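Local coordinates for protein ribonucleoside triphosphate reductase (Lactobacillus leichmannii, PDB 1L1L) that reduces ribonucleoside triphosphates to their 2'-deoxy forms with the help of a cobalamin (B12) cofactor, acting as an allosterically regulated monomer, at residues V299-V313 against M336-S350. Sequence-based numbering, arbitrary orientation.
Sequences VDAADICNLIGKAVV and MKQDQEKLMHHRWAS
Asp303 shows how one buried carboxylate can pin two consecutive residues of the facing segment 336-350. Arg347 takes it side-on, NE to OD1 at 2.8 Å and NH2 to OD2, both through syn lone pairs, with guanidinium and carboxylate nearly coplanar. His346 NE2 reaches the same OD1, also at 2.8 Å, but from above the carboxylate plane, its ring turned 64° from it. Two N-H groups on one oxygen probably stabilise the negative charge, and Arg347 NH1 ties the cluster to Met336 O.

Packing is tight around the His346 ring, a knob among Asp303, Asn306, Leu307 and Lys310. Its CG lies between backbone N and carbonyl carbon (chi1 65°), sending the ring toward helix 299-313, where Leu307 CD2 makes a CH-pi contact 4.0 Å from the ring centroid and Asn306 CB meets the edge. Beside it Ala349 CB presses on Asn306 O at 3.4 Å, close to where the backbones come nearest. A water joins Asn306 OD1, Arg347 O and Ser350 OG, the last also bonded to Asn352.

Toward Val313 the contact becomes looser and more exposed. Lys310, extended throughout, brings NZ over one face of the His345 ring and bonds His345 O at 3.0 Å, while Val313 sets CG1 against the edge of the Trp348 indole, at CH2.

Strand 322-327, helix 340-347 and strand 350-356 form a beta-alpha-beta crossover, with helix 299-313 packed against its helix at 49°, consistent with the 10-stranded alpha-beta barrel of this enzyme.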
ATOM      1  N   VAL A 299     -14.477 -18.424  -3.574  1.00 30.08           N
ATOM      2  CA  VAL A 299     -14.499 -18.279  -2.132  1.00 30.23           C
ATOM      3  C   VAL A 299     -13.365 -19.107  -1.525  1.00 30.26           C
ATOM      4  O   VAL A 299     -12.694 -18.656  -0.596  1.00 29.49           O
ATOM      5  CB  VAL A 299     -15.853 -18.725  -1.529  1.00 29.37           C
ATOM      6  CG1 VAL A 299     -15.768 -18.731  -0.015  1.00 29.15           C
ATOM      7  CG2 VAL A 299     -16.965 -17.768  -1.967  1.00 28.79           C
ATOM      8  N   ASP A 300     -13.154 -20.311  -2.054  1.00 30.44           N
ATOM      9  CA  ASP A 300     -12.080 -21.167  -1.557  1.00 30.45           C
ATOM     10  C   ASP A 300     -10.732 -20.528  -1.880  1.00 29.67           C
ATOM     11  O   ASP A 300      -9.850 -20.479  -1.032  1.00 30.05           O
ATOM     12  CB  ASP A 300     -12.135 -22.551  -2.207  1.00 31.40           C
ATOM     13  CG  ASP A 300     -13.411 -23.298  -1.872  1.00 33.02           C
ATOM     14  OD1 ASP A 300     -13.827 -23.256  -0.692  1.00 32.35           O
ATOM     15  OD2 ASP A 300     -13.982 -23.920  -2.791  1.00 34.86           O
ATOM     16  N   ALA A 301     -10.581 -20.055  -3.113  1.00 28.75           N
ATOM     17  CA  ALA A 301      -9.330 -19.420  -3.530  1.00 29.18           C
ATOM     18  C   ALA A 301      -9.036 -18.181  -2.671  1.00 29.06           C
ATOM     19  O   ALA A 301      -7.896 -17.979  -2.229  1.00 29.45           O
ATOM     20  CB  ALA A 301      -9.401 -19.041  -4.994  1.00 28.03           C
ATOM     21  N   ALA A 302     -10.060 -17.357  -2.447  1.00 27.41           N
ATOM     22  CA  ALA A 302      -9.906 -16.157  -1.628  1.00 27.57           C
ATOM     23  C   ALA A 302      -9.662 -16.529  -0.165  1.00 27.76           C
ATOM     24  O   ALA A 302      -8.906 -15.858   0.530  1.00 26.53           O
ATOM     25  CB  ALA A 302     -11.148 -15.257  -1.750  1.00 27.02           C
ATOM     26  N   ASP A 303     -10.311 -17.588   0.322  1.00 27.17           N
ATOM     27  CA  ASP A 303     -10.093 -18.001   1.711  1.00 26.90           C
ATOM     28  C   ASP A 303      -8.620 -18.393   1.929  1.00 26.26           C
ATOM     29  O   ASP A 303      -8.026 -18.052   2.944  1.00 26.60           O
ATOM     30  CB  ASP A 303     -10.984 -19.201   2.086  1.00 28.46           C
ATOM     31  CG  ASP A 303     -12.357 -18.786   2.611  1.00 30.48           C
ATOM     32  OD1 ASP A 303     -12.476 -17.677   3.182  1.00 30.74           O
ATOM     33  OD2 ASP A 303     -13.316 -19.594   2.476  1.00 31.40           O
ATOM     34  N   ILE A 304      -8.041 -19.121   0.983  1.00 26.17           N
ATOM     35  CA  ILE A 304      -6.653 -19.533   1.119  1.00 26.83           C
ATOM     36  C   ILE A 304      -5.773 -18.276   1.166  1.00 26.42           C
ATOM     37  O   ILE A 304      -4.915 -18.156   2.033  1.00 26.08           O
ATOM     38  CB  ILE A 304      -6.237 -20.458  -0.042  1.00 27.01           C
ATOM     39  CG1 ILE A 304      -6.900 -21.838   0.142  1.00 26.55           C
ATOM     40  CG2 ILE A 304      -4.727 -20.620  -0.088  1.00 28.02           C
ATOM     41  CD1 ILE A 304      -6.699 -22.773  -1.039  1.00 25.64           C
ATOM     42  N   CYS A 305      -6.008 -17.337   0.251  1.00 25.63           N
ATOM     43  CA  CYS A 305      -5.232 -16.088   0.235  1.00 25.07           C
ATOM     44  C   CYS A 305      -5.398 -15.341   1.549  1.00 25.28           C
ATOM     45  O   CYS A 305      -4.438 -14.774   2.083  1.00 24.08           O
ATOM     46  CB  CYS A 305      -5.675 -15.190  -0.914  1.00 24.06           C
ATOM     47  SG  CYS A 305      -5.185 -15.795  -2.509  1.00 26.66           S
ATOM     48  N   ASN A 306      -6.619 -15.342   2.078  1.00 23.87           N
ATOM     49  CA  ASN A 306      -6.898 -14.677   3.337  1.00 24.12           C
ATOM     50  C   ASN A 306      -6.173 -15.345   4.495  1.00 23.35           C
ATOM     51  O   ASN A 306      -5.665 -14.662   5.383  1.00 23.02           O
ATOM     52  CB  ASN A 306      -8.400 -14.679   3.643  1.00 24.60           C
ATOM     53  CG  ASN A 306      -9.209 -13.808   2.685  1.00 27.54           C
ATOM     54  OD1 ASN A 306     -10.431 -13.682   2.844  1.00 27.77           O
ATOM     55  ND2 ASN A 306      -8.539 -13.203   1.684  1.00 25.51           N
ATOM     56  N   LEU A 307      -6.161 -16.681   4.501  1.00 23.60           N
ATOM     57  CA  LEU A 307      -5.509 -17.446   5.563  1.00 23.56           C
ATOM     58  C   LEU A 307      -4.010 -17.139   5.564  1.00 23.40           C
ATOM     59  O   LEU A 307      -3.381 -17.054   6.618  1.00 23.32           O
ATOM     60  CB  LEU A 307      -5.725 -18.946   5.351  1.00 25.16           C
ATOM     61  CG  LEU A 307      -7.148 -19.458   5.632  1.00 25.65           C
ATOM     62  CD1 LEU A 307      -7.298 -20.918   5.183  1.00 26.35           C
ATOM     63  CD2 LEU A 307      -7.440 -19.316   7.117  1.00 25.54           C
ATOM     64  N   ILE A 308      -3.464 -16.987   4.368  1.00 22.69           N
ATOM     65  CA  ILE A 308      -2.049 -16.664   4.203  1.00 24.02           C
ATOM     66  C   ILE A 308      -1.793 -15.265   4.780  1.00 25.35           C
ATOM     67  O   ILE A 308      -0.904 -15.075   5.627  1.00 26.27           O
ATOM     68  CB  ILE A 308      -1.659 -16.716   2.705  1.00 23.86           C
ATOM     69  CG1 ILE A 308      -1.766 -18.159   2.197  1.00 23.27           C
ATOM     70  CG2 ILE A 308      -0.231 -16.168   2.497  1.00 22.68           C
ATOM     71  CD1 ILE A 308      -1.482 -18.341   0.711  1.00 22.84           C
ATOM     72  N   GLY A 309      -2.592 -14.296   4.340  1.00 25.14           N
ATOM     73  CA  GLY A 309      -2.437 -12.936   4.821  1.00 26.01           C
ATOM     74  C   GLY A 309      -2.548 -12.897   6.325  1.00 25.95           C
ATOM     75  O   GLY A 309      -1.810 -12.187   6.999  1.00 26.09           O
ATOM     76  N   LYS A 310      -3.473 -13.681   6.866  1.00 26.22           N
ATOM     77  CA  LYS A 310      -3.653 -13.732   8.305  1.00 26.72           C
ATOM     78  C   LYS A 310      -2.386 -14.240   9.014  1.00 26.98           C
ATOM     79  O   LYS A 310      -2.022 -13.753  10.084  1.00 27.39           O
ATOM     80  CB  LYS A 310      -4.818 -14.664   8.659  1.00 28.38           C
ATOM     81  CG  LYS A 310      -5.017 -14.840  10.151  1.00 29.05           C
ATOM     82  CD  LYS A 310      -5.960 -15.992  10.451  1.00 31.70           C
ATOM     83  CE  LYS A 310      -6.261 -16.050  11.939  1.00 32.12           C
ATOM     84  NZ  LYS A 310      -7.074 -17.251  12.257  1.00 34.63           N
ATOM     85  N   ALA A 311      -1.723 -15.219   8.418  1.00 26.48           N
ATOM     86  CA  ALA A 311      -0.525 -15.790   9.039  1.00 27.64           C
ATOM     87  C   ALA A 311       0.640 -14.784   9.070  1.00 28.15           C
ATOM     88  O   ALA A 311       1.494 -14.831   9.962  1.00 27.94           O
ATOM     89  CB  ALA A 311      -0.109 -17.053   8.292  1.00 26.61           C
ATOM     90  N   VAL A 312       0.660 -13.886   8.096  1.00 29.49           N
ATOM     91  CA  VAL A 312       1.712 -12.882   8.014  1.00 31.52           C
ATOM     92  C   VAL A 312       1.467 -11.808   9.061  1.00 33.91           C
ATOM     93  O   VAL A 312       2.390 -11.388   9.750  1.00 33.99           O
ATOM     94  CB  VAL A 312       1.751 -12.235   6.635  1.00 31.11           C
ATOM     95  CG1 VAL A 312       2.733 -11.080   6.641  1.00 30.34           C
ATOM     96  CG2 VAL A 312       2.144 -13.267   5.598  1.00 30.93           C
ATOM     97  N   VAL A 313       0.222 -11.348   9.162  1.00 35.73           N
ATOM     98  CA  VAL A 313      -0.140 -10.345  10.161  1.00 37.74           C
ATOM     99  C   VAL A 313       0.182 -10.925  11.534  1.00 39.47           C
ATOM    100  O   VAL A 313       0.487 -10.195  12.482  1.00 39.39           O
ATOM    101  CB  VAL A 313      -1.654 -10.027  10.096  1.00 37.50           C
ATOM    102  CG1 VAL A 313      -2.078  -9.194  11.302  1.00 37.62           C
ATOM    103  CG2 VAL A 313      -1.971  -9.305   8.799  1.00 36.45           C
ATOM    104  N   MET A 336     -19.118 -13.466   0.688  1.00 27.52           N
ATOM    105  CA  MET A 336     -18.239 -14.157   1.625  1.00 26.50           C
ATOM    106  C   MET A 336     -17.865 -13.425   2.908  1.00 27.38           C
ATOM    107  O   MET A 336     -17.807 -14.047   3.973  1.00 27.47           O
ATOM    108  CB  MET A 336     -16.990 -14.665   0.906  1.00 28.06           C
ATOM    109  CG  MET A 336     -15.917 -13.626   0.590  1.00 27.66           C
ATOM    110  SD  MET A 336     -14.564 -14.467  -0.239  1.00 26.28           S
ATOM    111  CE  MET A 336     -13.641 -15.119   1.170  1.00 28.50           C
ATOM    112  N   LYS A 337     -17.638 -12.111   2.846  1.00 26.63           N
ATOM    113  CA  LYS A 337     -17.271 -11.377   4.053  1.00 27.83           C
ATOM    114  C   LYS A 337     -18.439 -11.057   4.983  1.00 28.40           C
ATOM    115  O   LYS A 337     -18.246 -10.501   6.063  1.00 28.51           O
ATOM    116  CB  LYS A 337     -16.527 -10.072   3.701  1.00 27.37           C
ATOM    117  CG  LYS A 337     -15.105 -10.279   3.191  1.00 28.16           C
ATOM    118  CD  LYS A 337     -14.388  -8.944   2.948  1.00 27.05           C
ATOM    119  CE  LYS A 337     -14.279  -8.105   4.212  1.00 28.62           C
ATOM    120  NZ  LYS A 337     -13.424  -6.892   4.010  1.00 29.13           N
ATOM    121  N   GLN A 338     -19.658 -11.407   4.578  1.00 30.10           N
ATOM    122  CA  GLN A 338     -20.809 -11.132   5.431  1.00 31.23           C
ATOM    123  C   GLN A 338     -20.997 -12.231   6.488  1.00 32.58           C
ATOM    124  O   GLN A 338     -21.667 -12.023   7.504  1.00 33.51           O
ATOM    125  CB  GLN A 338     -22.063 -10.920   4.560  1.00 31.47           C
ATOM    126  CG  GLN A 338     -22.129  -9.485   3.995  1.00 31.51           C
ATOM    127  CD  GLN A 338     -23.126  -9.294   2.856  1.00 31.32           C
ATOM    128  OE1 GLN A 338     -23.107 -10.024   1.870  1.00 33.09           O
ATOM    129  NE2 GLN A 338     -23.984  -8.290   2.983  1.00 30.98           N
ATOM    130  N   ASP A 339     -20.382 -13.386   6.264  1.00 34.16           N
ATOM    131  CA  ASP A 339     -20.445 -14.490   7.226  1.00 35.99           C
ATOM    132  C   ASP A 339     -19.648 -14.039   8.447  1.00 37.23           C
ATOM    133  O   ASP A 339     -18.414 -14.032   8.422  1.00 36.95           O
ATOM    134  CB  ASP A 339     -19.824 -15.755   6.621  1.00 36.54           C
ATOM    135  CG  ASP A 339     -19.685 -16.892   7.634  1.00 38.09           C
ATOM    136  OD1 ASP A 339     -19.562 -18.056   7.195  1.00 39.04           O
ATOM    137  OD2 ASP A 339     -19.681 -16.633   8.861  1.00 38.11           O
ATOM    138  N   GLN A 340     -20.359 -13.664   9.508  1.00 37.76           N
ATOM    139  CA  GLN A 340     -19.739 -13.164  10.730  1.00 39.31           C
ATOM    140  C   GLN A 340     -18.615 -14.009  11.340  1.00 40.19           C
ATOM    141  O   GLN A 340     -17.551 -13.471  11.661  1.00 40.15           O
ATOM    142  CB  GLN A 340     -20.820 -12.897  11.783  1.00 39.95           C
ATOM    143  CG  GLN A 340     -21.820 -11.822  11.371  1.00 41.20           C
ATOM    144  CD  GLN A 340     -21.160 -10.486  11.079  1.00 41.70           C
ATOM    145  OE1 GLN A 340     -20.614  -9.835  11.973  1.00 43.35           O
ATOM    146  NE2 GLN A 340     -21.201 -10.075   9.818  1.00 42.58           N
ATOM    147  N   GLU A 341     -18.841 -15.314  11.503  1.00 40.71           N
ATOM    148  CA  GLU A 341     -17.826 -16.199  12.081  1.00 41.41           C
ATOM    149  C   GLU A 341     -16.542 -16.232  11.253  1.00 41.00           C
ATOM    150  O   GLU A 341     -15.443 -16.080  11.797  1.00 41.12           O
ATOM    151  CB  GLU A 341     -18.343 -17.635  12.212  1.00 43.03           C
ATOM    152  CG  GLU A 341     -17.303 -18.564  12.823  1.00 46.01           C
ATOM    153  CD  GLU A 341     -17.456 -20.012  12.399  1.00 48.19           C
ATOM    154  OE1 GLU A 341     -18.418 -20.678  12.847  1.00 48.81           O
ATOM    155  OE2 GLU A 341     -16.606 -20.484  11.612  1.00 49.58           O
ATOM    156  N   LYS A 342     -16.686 -16.451   9.947  1.00 39.87           N
ATOM    157  CA  LYS A 342     -15.538 -16.510   9.048  1.00 39.87           C
ATOM    158  C   LYS A 342     -14.887 -15.151   8.808  1.00 39.42           C
ATOM    159  O   LYS A 342     -13.703 -15.081   8.475  1.00 39.77           O
ATOM    160  CB  LYS A 342     -15.936 -17.156   7.721  1.00 39.45           C
ATOM    161  CG  LYS A 342     -16.177 -18.656   7.855  1.00 40.09           C
ATOM    162  CD  LYS A 342     -16.177 -19.369   6.521  1.00 40.61           C
ATOM    163  CE  LYS A 342     -16.230 -20.885   6.731  1.00 40.67           C
ATOM    164  NZ  LYS A 342     -16.112 -21.649   5.458  1.00 41.16           N
ATOM    165  N   LEU A 343     -15.659 -14.082   8.975  1.00 38.60           N
ATOM    166  CA  LEU A 343     -15.137 -12.733   8.816  1.00 38.42           C
ATOM    167  C   LEU A 343     -14.180 -12.492   9.973  1.00 39.24           C
ATOM    168  O   LEU A 343     -13.084 -11.965   9.784  1.00 38.44           O
ATOM    169  CB  LEU A 343     -16.259 -11.686   8.873  1.00 37.47           C
ATOM    170  CG  LEU A 343     -15.765 -10.239   8.991  1.00 37.03           C
ATOM    171  CD1 LEU A 343     -15.155  -9.798   7.661  1.00 36.14           C
ATOM    172  CD2 LEU A 343     -16.908  -9.324   9.380  1.00 36.11           C
ATOM    173  N   MET A 344     -14.595 -12.885  11.174  1.00 39.65           N
ATOM    174  CA  MET A 344     -13.764 -12.702  12.354  1.00 41.01           C
ATOM    175  C   MET A 344     -12.544 -13.625  12.354  1.00 39.94           C
ATOM    176  O   MET A 344     -11.504 -13.276  12.914  1.00 39.69           O
ATOM    177  CB  MET A 344     -14.584 -12.923  13.638  1.00 44.40           C
ATOM    178  CG  MET A 344     -15.494 -11.751  14.022  1.00 48.76           C
ATOM    179  SD  MET A 344     -16.326 -11.969  15.644  1.00 54.94           S
ATOM    180  CE  MET A 344     -18.061 -12.263  15.131  1.00 53.46           C
ATOM    181  N   HIS A 345     -12.657 -14.786  11.711  1.00 37.90           N
ATOM    182  CA  HIS A 345     -11.539 -15.723  11.680  1.00 37.17           C
ATOM    183  C   HIS A 345     -10.453 -15.431  10.643  1.00 36.13           C
ATOM    184  O   HIS A 345      -9.275 -15.685  10.899  1.00 36.21           O
ATOM    185  CB  HIS A 345     -12.039 -17.156  11.490  1.00 36.50           C
ATOM    186  CG  HIS A 345     -10.959 -18.189  11.600  1.00 36.72           C
ATOM    187  ND1 HIS A 345     -10.249 -18.644  10.512  1.00 36.13           N
ATOM    188  CD2 HIS A 345     -10.465 -18.851  12.673  1.00 37.28           C
ATOM    189  CE1 HIS A 345      -9.364 -19.543  10.909  1.00 36.47           C
ATOM    190  NE2 HIS A 345      -9.473 -19.687  12.216  1.00 37.24           N
ATOM    191  N   HIS A 346     -10.821 -14.910   9.479  1.00 34.48           N
ATOM    192  CA  HIS A 346      -9.799 -14.633   8.470  1.00 33.27           C
ATOM    193  C   HIS A 346     -10.205 -13.800   7.262  1.00 32.04           C
ATOM    194  O   HIS A 346      -9.345 -13.178   6.628  1.00 31.53           O
ATOM    195  CB  HIS A 346      -9.193 -15.942   7.955  1.00 33.64           C
ATOM    196  CG  HIS A 346     -10.163 -16.809   7.210  1.00 34.64           C
ATOM    197  ND1 HIS A 346     -11.053 -17.650   7.845  1.00 35.27           N
ATOM    198  CD2 HIS A 346     -10.381 -16.964   5.881  1.00 34.47           C
ATOM    199  CE1 HIS A 346     -11.774 -18.290   6.940  1.00 34.62           C
ATOM    200  NE2 HIS A 346     -11.387 -17.891   5.740  1.00 34.86           N
ATOM    201  N   ARG A 347     -11.490 -13.784   6.920  1.00 30.22           N
ATOM    202  CA  ARG A 347     -11.914 -13.027   5.746  1.00 28.54           C
ATOM    203  C   ARG A 347     -11.727 -11.525   5.873  1.00 27.71           C
ATOM    204  O   ARG A 347     -11.915 -10.775   4.912  1.00 27.46           O
ATOM    205  CB  ARG A 347     -13.358 -13.387   5.389  1.00 28.20           C
ATOM    206  CG  ARG A 347     -13.456 -14.829   4.928  1.00 28.24           C
ATOM    207  CD  ARG A 347     -14.861 -15.211   4.482  1.00 28.20           C
ATOM    208  NE  ARG A 347     -14.902 -16.602   4.049  1.00 28.00           N
ATOM    209  CZ  ARG A 347     -16.025 -17.281   3.821  1.00 29.58           C
ATOM    210  NH1 ARG A 347     -17.195 -16.683   3.987  1.00 27.35           N
ATOM    211  NH2 ARG A 347     -15.975 -18.553   3.443  1.00 29.44           N
ATOM    212  N   TRP A 348     -11.353 -11.087   7.063  1.00 26.49           N
ATOM    213  CA  TRP A 348     -11.093  -9.675   7.282  1.00 27.38           C
ATOM    214  C   TRP A 348      -9.789  -9.313   6.568  1.00 27.30           C
ATOM    215  O   TRP A 348      -9.539  -8.145   6.290  1.00 26.08           O
ATOM    216  CB  TRP A 348     -10.932  -9.394   8.772  1.00 27.66           C
ATOM    217  CG  TRP A 348      -9.895 -10.273   9.427  1.00 29.16           C
ATOM    218  CD1 TRP A 348     -10.106 -11.474  10.049  1.00 29.51           C
ATOM    219  CD2 TRP A 348      -8.478 -10.033   9.491  1.00 30.08           C
ATOM    220  NE1 TRP A 348      -8.914 -11.995  10.498  1.00 30.29           N
ATOM    221  CE2 TRP A 348      -7.900 -11.130  10.169  1.00 31.28           C
ATOM    222  CE3 TRP A 348      -7.647  -8.998   9.041  1.00 30.29           C
ATOM    223  CZ2 TRP A 348      -6.520 -11.220  10.409  1.00 31.40           C
ATOM    224  CZ3 TRP A 348      -6.275  -9.090   9.281  1.00 30.72           C
ATOM    225  CH2 TRP A 348      -5.730 -10.190   9.958  1.00 30.85           C
ATOM    226  N   ALA A 349      -8.983 -10.333   6.273  1.00 27.47           N
ATOM    227  CA  ALA A 349      -7.664 -10.181   5.633  1.00 27.54           C
ATOM    228  C   ALA A 349      -7.602  -9.429   4.303  1.00 28.00           C
ATOM    229  O   ALA A 349      -6.558  -8.848   3.950  1.00 27.31           O
ATOM    230  CB  ALA A 349      -7.017 -11.555   5.472  1.00 27.17           C
ATOM    231  N   SER A 350      -8.695  -9.443   3.546  1.00 27.28           N
ATOM    232  CA  SER A 350      -8.735  -8.741   2.272  1.00 27.25           C
ATOM    233  C   SER A 350      -9.981  -7.882   2.147  1.00 28.48           C
ATOM    234  O   SER A 350     -10.946  -8.066   2.886  1.00 28.16           O
ATOM    235  CB  SER A 350      -8.714  -9.735   1.111  1.00 27.89           C
ATOM    236  OG  SER A 350      -9.966 -10.424   0.986  1.00 28.39           O
TER
HETATM  237  O   HOH W   1     -13.099 -20.857   4.978  1.00 42.85           O
HETATM  238  O   HOH W   2     -12.421 -12.076   2.020  1.00 27.20           O